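Local structure of lipase aflb (6IDY) at residues L16-L20 and L416-A420; F67-Q71 and G357-H361. The protein probably hydrolyses ester bonds of lipids, as a fungal lipase with an alpha/beta-hydrolase fold, and binds a calcium ion. All blocks are in the same frame, centred on the assembly; numbering follows the deposited sequence.

Contact 1: residues L16-L20 and L416-A420; sequences LVSIL and LIALA
Helix-helix packing between distant ends of a chain is exemplified here, beside the alpha/beta-hydrolase sheet. Residues 16-20 and 416-420 are alpha-helical; their axes, running in the same general sense, approach to 9.8 Å and cross at +42°. No hydrogen bond spans the apolar interface. Leu-416 O takes the backbone hydrogen bond of Ala-420 N (3.2 Å), and Leu-16 CD1 lies in van der Waals contact with Leu-416 O at 3.5 Å; the t,p rotamer of Leu-16 brings its end across. At Ile-417, whose CA-to-CB bond points away, Leu-16 CD1 lies 3.6 Å from Ile-417 CA and 3.9 Å from Ile-417 CG1. Leu-419, packed on Phe-81 of helix 81-90, touches CD2 of Leu-20 (m,t) with its own CD2 at 4.1 Å. The CA-to-CB bond of Ala-420 points toward residues 16-20, setting CB among Leu-16, Ile-19 and Leu-20; the CA atoms of Leu-20 and Ala-420 are 5.6 Å apart. Ile-19 CG2 lies 3.7 Å from Ala-420 CB and 3.3 Å from Ala-420 O.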
ATOM      1  N   LEU A  16      -1.209   6.135 -19.124  1.00 39.75           N
ATOM      2  CA  LEU A  16       0.030   6.382 -18.395  1.00 38.71           C
ATOM      3  C   LEU A  16       0.957   7.242 -19.270  1.00 43.34           C
ATOM      4  O   LEU A  16       1.527   8.217 -18.775  1.00 43.21           O
ATOM      5  CB  LEU A  16       0.687   5.035 -18.039  1.00 38.29           C
ATOM      6  CG  LEU A  16       1.801   5.014 -17.002  1.00 41.80           C
ATOM      7  CD1 LEU A  16       1.278   5.352 -15.645  1.00 40.72           C
ATOM      8  CD2 LEU A  16       2.434   3.641 -16.926  1.00 43.26           C
ATOM      9  N   VAL A  17       1.025   6.923 -20.585  1.00 39.72           N
ATOM     10  CA  VAL A  17       1.798   7.649 -21.598  1.00 39.79           C
ATOM     11  C   VAL A  17       1.330   9.108 -21.709  1.00 42.59           C
ATOM     12  O   VAL A  17       2.167  10.004 -21.611  1.00 43.09           O
ATOM     13  CB  VAL A  17       1.807   6.906 -22.969  1.00 44.31           C
ATOM     14  CG1 VAL A  17       2.219   7.828 -24.117  1.00 45.03           C
ATOM     15  CG2 VAL A  17       2.716   5.684 -22.921  1.00 43.78           C
ATOM     16  N   SER A  18       0.008   9.342 -21.887  1.00 37.86           N
ATOM     17  CA  SER A  18      -0.576  10.684 -22.014  1.00 37.15           C
ATOM     18  C   SER A  18      -0.364  11.539 -20.758  1.00 38.58           C
ATOM     19  O   SER A  18       0.016  12.701 -20.880  1.00 37.88           O
ATOM     20  CB  SER A  18      -2.053  10.616 -22.397  1.00 40.87           C
ATOM     21  OG  SER A  18      -2.878  10.282 -21.294  1.00 53.36           O
ATOM     22  N   ILE A  19      -0.573  10.957 -19.558  1.00 34.73           N
ATOM     23  CA  ILE A  19      -0.369  11.662 -18.285  1.00 34.01           C
ATOM     24  C   ILE A  19       1.092  12.109 -18.155  1.00 36.92           C
ATOM     25  O   ILE A  19       1.349  13.285 -17.888  1.00 37.52           O
ATOM     26  CB  ILE A  19      -0.848  10.832 -17.060  1.00 36.65           C
ATOM     27  CG1 ILE A  19      -2.374  10.628 -17.082  1.00 37.36           C
ATOM     28  CG2 ILE A  19      -0.406  11.489 -15.746  1.00 36.56           C
ATOM     29  CD1 ILE A  19      -2.840   9.439 -16.285  1.00 42.42           C
ATOM     30  N   LEU A  20       2.035  11.187 -18.396  1.00 32.28           N
ATOM     31  CA  LEU A  20       3.461  11.486 -18.290  1.00 31.79           C
ATOM     32  C   LEU A  20       3.962  12.451 -19.377  1.00 36.04           C
ATOM     33  O   LEU A  20       4.835  13.269 -19.083  1.00 36.13           O
ATOM     34  CB  LEU A  20       4.302  10.202 -18.219  1.00 31.34           C
ATOM     35  CG  LEU A  20       4.102   9.376 -16.936  1.00 34.70           C
ATOM     36  CD1 LEU A  20       4.466   7.932 -17.151  1.00 34.60           C
ATOM     37  CD2 LEU A  20       4.854   9.968 -15.757  1.00 35.76           C
ATOM     38  N   LEU A 416       5.619   3.512 -11.768  1.00 24.05           N
ATOM     39  CA  LEU A 416       5.324   4.286 -12.975  1.00 24.44           C
ATOM     40  C   LEU A 416       3.938   4.917 -12.875  1.00 26.78           C
ATOM     41  O   LEU A 416       3.756   6.067 -13.265  1.00 26.60           O
ATOM     42  CB  LEU A 416       5.452   3.414 -14.231  1.00 25.50           C
ATOM     43  CG  LEU A 416       6.785   2.664 -14.413  1.00 31.33           C
ATOM     44  CD1 LEU A 416       6.681   1.652 -15.541  1.00 32.23           C
ATOM     45  CD2 LEU A 416       7.951   3.631 -14.678  1.00 34.62           C
ATOM     46  N   ILE A 417       2.976   4.182 -12.306  1.00 23.22           N
ATOM     47  CA  ILE A 417       1.621   4.690 -12.075  1.00 22.12           C
ATOM     48  C   ILE A 417       1.677   5.744 -10.957  1.00 23.82           C
ATOM     49  O   ILE A 417       1.109   6.833 -11.108  1.00 22.86           O
ATOM     50  CB  ILE A 417       0.625   3.540 -11.763  1.00 24.46           C
ATOM     51  CG1 ILE A 417       0.407   2.662 -13.008  1.00 25.80           C
ATOM     52  CG2 ILE A 417      -0.706   4.097 -11.237  1.00 23.88           C
ATOM     53  CD1 ILE A 417      -0.294   1.341 -12.727  1.00 32.89           C
ATOM     54  N   ALA A 418       2.398   5.424  -9.858  1.00 19.12           N
ATOM     55  CA  ALA A 418       2.560   6.333  -8.723  1.00 18.66           C
ATOM     56  C   ALA A 418       3.111   7.694  -9.174  1.00 23.68           C
ATOM     57  O   ALA A 418       2.575   8.724  -8.758  1.00 23.66           O
ATOM     58  CB  ALA A 418       3.439   5.709  -7.646  1.00 18.43           C
ATOM     59  N   LEU A 419       4.101   7.698 -10.100  1.00 21.12           N
ATOM     60  CA  LEU A 419       4.671   8.935 -10.628  1.00 21.96           C
ATOM     61  C   LEU A 419       3.647   9.722 -11.441  1.00 25.87           C
ATOM     62  O   LEU A 419       3.501  10.924 -11.219  1.00 24.51           O
ATOM     63  CB  LEU A 419       5.949   8.698 -11.456  1.00 22.63           C
ATOM     64  CG  LEU A 419       6.647   9.982 -11.949  1.00 27.39           C
ATOM     65  CD1 LEU A 419       7.156  10.829 -10.784  1.00 26.37           C
ATOM     66  CD2 LEU A 419       7.748   9.669 -12.923  1.00 28.51           C
ATOM     67  N   ALA A 420       2.932   9.038 -12.360  1.00 22.38           N
ATOM     68  CA  ALA A 420       1.892   9.640 -13.191  1.00 22.17           C
ATOM     69  C   ALA A 420       0.808  10.285 -12.322  1.00 25.55           C
ATOM     70  O   ALA A 420       0.465  11.438 -12.559  1.00 25.48           O
ATOM     71  CB  ALA A 420       1.280   8.586 -14.100  1.00 23.15           C
TER

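Contact 2: residues F67-Q71 and G357-H361; sequences FDKIQ and GVYTH
This contact packs a helix against an irregular segment: one face of helix 63-73 lies on the loop that follows helix 346-349. Residues 67-71 form a regular helical turn, with Gln-71 N hydrogen-bonded to Phe-67 O at 2.8 Å. Residues 358-360 are mostly extended but form no regular strand, and no hydrogen bond joins the segments. The nearest CA atoms, those of Gln-71 and Val-358, are 6.8 Å apart. Phe-67 (chi1 m) turns its ring edge to the face of Tyr-359 (chi1 m) in an offset edge-to-face pair, centroids 5.4 Å apart and planes at 68°; Phe-67 CZ lies 3.7 Å from Tyr-359 CE2. Val-358 (chi1 t) points at the helix, with CG1 4.0 Å from Ile-70 CG2 and CG2 3.9 Å from Gln-71 OE1. Ile-70 CG2 also reaches Thr-360 CG2 at 4.3 Å. Tyr-359 OH is hydrogen-bonded to Val-398 O and Thr-360 OG1 to Gly-363 N. Next in the loop, His-361 is hydrogen-bonded through NE2 to Ser-233 OG and through ND1 to Asp-318 OD2, consistent with a Ser-His-Asp catalytic triad. Leu-408 of helix 405-412 packs on both Phe-67 and Ile-70, and the loop itself runs between edge strand 341-345 and helix 368-379.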
ATOM      1  N   PHE A  67      16.015  -9.679  -9.915  1.00 30.10           N
ATOM      2  CA  PHE A  67      16.683  -9.227  -8.695  1.00 29.24           C
ATOM      3  C   PHE A  67      18.050  -8.632  -8.984  1.00 32.90           C
ATOM      4  O   PHE A  67      18.426  -7.661  -8.325  1.00 31.79           O
ATOM      5  CB  PHE A  67      16.774 -10.342  -7.641  1.00 31.03           C
ATOM      6  CG  PHE A  67      15.517 -10.525  -6.830  1.00 32.09           C
ATOM      7  CD1 PHE A  67      15.090  -9.540  -5.943  1.00 34.90           C
ATOM      8  CD2 PHE A  67      14.770 -11.689  -6.933  1.00 35.03           C
ATOM      9  CE1 PHE A  67      13.926  -9.712  -5.189  1.00 35.38           C
ATOM     10  CE2 PHE A  67      13.613 -11.868  -6.167  1.00 37.47           C
ATOM     11  CZ  PHE A  67      13.197 -10.876  -5.305  1.00 34.99           C
ATOM     12  N   ASP A  68      18.775  -9.182  -9.992  1.00 30.12           N
ATOM     13  CA  ASP A  68      20.078  -8.666 -10.425  1.00 30.12           C
ATOM     14  C   ASP A  68      19.914  -7.230 -10.942  1.00 33.47           C
ATOM     15  O   ASP A  68      20.742  -6.375 -10.635  1.00 33.37           O
ATOM     16  CB  ASP A  68      20.716  -9.571 -11.501  1.00 32.82           C
ATOM     17  CG  ASP A  68      21.246 -10.913 -11.012  1.00 38.55           C
ATOM     18  OD1 ASP A  68      21.333 -11.111  -9.785  1.00 38.48           O
ATOM     19  OD2 ASP A  68      21.574 -11.759 -11.858  1.00 44.79           O
ATOM     20  N   LYS A  69      18.818  -6.960 -11.678  1.00 29.53           N
ATOM     21  CA  LYS A  69      18.492  -5.623 -12.181  1.00 29.39           C
ATOM     22  C   LYS A  69      18.183  -4.678 -11.016  1.00 33.09           C
ATOM     23  O   LYS A  69      18.651  -3.544 -11.031  1.00 32.73           O
ATOM     24  CB  LYS A  69      17.301  -5.668 -13.141  1.00 31.17           C
ATOM     25  CG  LYS A  69      17.618  -6.318 -14.472  1.00 31.97           C
ATOM     26  CD  LYS A  69      16.379  -6.400 -15.336  1.00 31.48           C
ATOM     27  CE  LYS A  69      16.645  -7.121 -16.629  1.00 33.21           C
ATOM     28  NZ  LYS A  69      17.524  -6.322 -17.520  1.00 31.52           N
ATOM     29  N   ILE A  70      17.401  -5.142 -10.014  1.00 30.25           N
ATOM     30  CA  ILE A  70      17.062  -4.344  -8.821  1.00 29.80           C
ATOM     31  C   ILE A  70      18.351  -4.001  -8.040  1.00 33.60           C
ATOM     32  O   ILE A  70      18.562  -2.837  -7.698  1.00 32.45           O
ATOM     33  CB  ILE A  70      15.968  -5.018  -7.939  1.00 32.57           C
ATOM     34  CG1 ILE A  70      14.629  -5.144  -8.719  1.00 32.81           C
ATOM     35  CG2 ILE A  70      15.766  -4.247  -6.607  1.00 32.68           C
ATOM     36  CD1 ILE A  70      13.555  -6.053  -8.073  1.00 35.74           C
ATOM     37  N   GLN A  71      19.234  -5.005  -7.831  1.00 31.00           N
ATOM     38  CA  GLN A  71      20.519  -4.843  -7.136  1.00 30.91           C
ATOM     39  C   GLN A  71      21.477  -3.890  -7.875  1.00 35.26           C
ATOM     40  O   GLN A  71      22.281  -3.211  -7.234  1.00 34.17           O
ATOM     41  CB  GLN A  71      21.162  -6.205  -6.837  1.00 32.98           C
ATOM     42  CG  GLN A  71      20.361  -6.955  -5.765  1.00 56.84           C
ATOM     43  CD  GLN A  71      21.077  -8.127  -5.161  1.00 80.46           C
ATOM     44  OE1 GLN A  71      21.720  -8.010  -4.112  1.00 77.77           O
ATOM     45  NE2 GLN A  71      20.958  -9.288  -5.793  1.00 71.71           N
ATOM     46  N   GLY A 357      16.966 -10.198   1.526  1.00 26.26           N
ATOM     47  CA  GLY A 357      17.694  -9.446   0.511  1.00 26.29           C
ATOM     48  C   GLY A 357      17.116  -8.080   0.197  1.00 29.88           C
ATOM     49  O   GLY A 357      16.437  -7.473   1.034  1.00 27.95           O
ATOM     50  N   VAL A 358      17.392  -7.590  -1.025  1.00 26.44           N
ATOM     51  CA  VAL A 358      16.970  -6.264  -1.483  1.00 25.35           C
ATOM     52  C   VAL A 358      15.482  -6.258  -1.859  1.00 28.74           C
ATOM     53  O   VAL A 358      15.114  -6.556  -3.001  1.00 29.95           O
ATOM     54  CB  VAL A 358      17.901  -5.692  -2.601  1.00 29.05           C
ATOM     55  CG1 VAL A 358      17.474  -4.286  -3.022  1.00 28.77           C
ATOM     56  CG2 VAL A 358      19.361  -5.682  -2.147  1.00 28.48           C
ATOM     57  N   TYR A 359      14.633  -5.938  -0.874  1.00 23.44           N
ATOM     58  CA  TYR A 359      13.195  -5.817  -1.058  1.00 21.84           C
ATOM     59  C   TYR A 359      12.811  -4.385  -0.841  1.00 24.44           C
ATOM     60  O   TYR A 359      12.955  -3.849   0.255  1.00 22.47           O
ATOM     61  CB  TYR A 359      12.392  -6.780  -0.165  1.00 21.96           C
ATOM     62  CG  TYR A 359      12.565  -8.215  -0.599  1.00 22.62           C
ATOM     63  CD1 TYR A 359      13.636  -8.977  -0.138  1.00 23.78           C
ATOM     64  CD2 TYR A 359      11.702  -8.793  -1.529  1.00 23.11           C
ATOM     65  CE1 TYR A 359      13.833 -10.284  -0.572  1.00 24.32           C
ATOM     66  CE2 TYR A 359      11.882 -10.108  -1.962  1.00 23.96           C
ATOM     67  CZ  TYR A 359      12.943 -10.851  -1.467  1.00 28.80           C
ATOM     68  OH  TYR A 359      13.153 -12.137  -1.879  1.00 29.15           O
ATOM     69  N   THR A 360      12.353  -3.754  -1.912  1.00 21.94           N
ATOM     70  CA  THR A 360      11.952  -2.348  -1.937  1.00 21.41           C
ATOM     71  C   THR A 360      10.650  -2.139  -1.134  1.00 24.63           C
ATOM     72  O   THR A 360      10.083  -3.097  -0.599  1.00 24.13           O
ATOM     73  CB  THR A 360      11.766  -1.931  -3.394  1.00 26.27           C
ATOM     74  OG1 THR A 360      10.828  -2.829  -3.985  1.00 24.14           O
ATOM     75  CG2 THR A 360      13.068  -1.946  -4.197  1.00 23.06           C
ATOM     76  N   HIS A 361      10.181  -0.887  -1.065  1.00 20.01           N
ATOM     77  CA  HIS A 361       8.936  -0.499  -0.403  1.00 18.22           C
ATOM     78  C   HIS A 361       7.796  -1.341  -0.994  1.00 22.08           C
ATOM     79  O   HIS A 361       7.038  -1.958  -0.246  1.00 21.59           O
ATOM     80  CB  HIS A 361       8.702   0.996  -0.652  1.00 18.02           C
ATOM     81  CG  HIS A 361       7.491   1.565   0.013  1.00 20.21           C
ATOM     82  ND1 HIS A 361       7.425   1.722   1.387  1.00 21.24           N
ATOM     83  CD2 HIS A 361       6.368   2.072  -0.539  1.00 21.35           C
ATOM     84  CE1 HIS A 361       6.253   2.285   1.625  1.00 20.26           C
ATOM     85  NE2 HIS A 361       5.591   2.525   0.497  1.00 20.72           N
TER

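The two contacts illustrate how long-range loops can nest around a central sheet. From the N terminus, helix 16-24 opens the loop that contact 1 closes 396 residues later on helix 414-424. Helix 63-73 then opens a second, inner loop, which contact 2 closes just beyond the last strand. Every strand of the sheet lies between the segments of contact 2, and hence inside both loops. After residues 357-361 the chain passes through helices 368-379, 391-396 and 405-412; the last of these packs beside contact 2 before helix 414-424 completes contact 1. The centres of contacts 1 and 2 are about 22 Å apart, and their nearest atoms about 9 Å. Together they join the N-terminal helices to the C-terminal part of the fold.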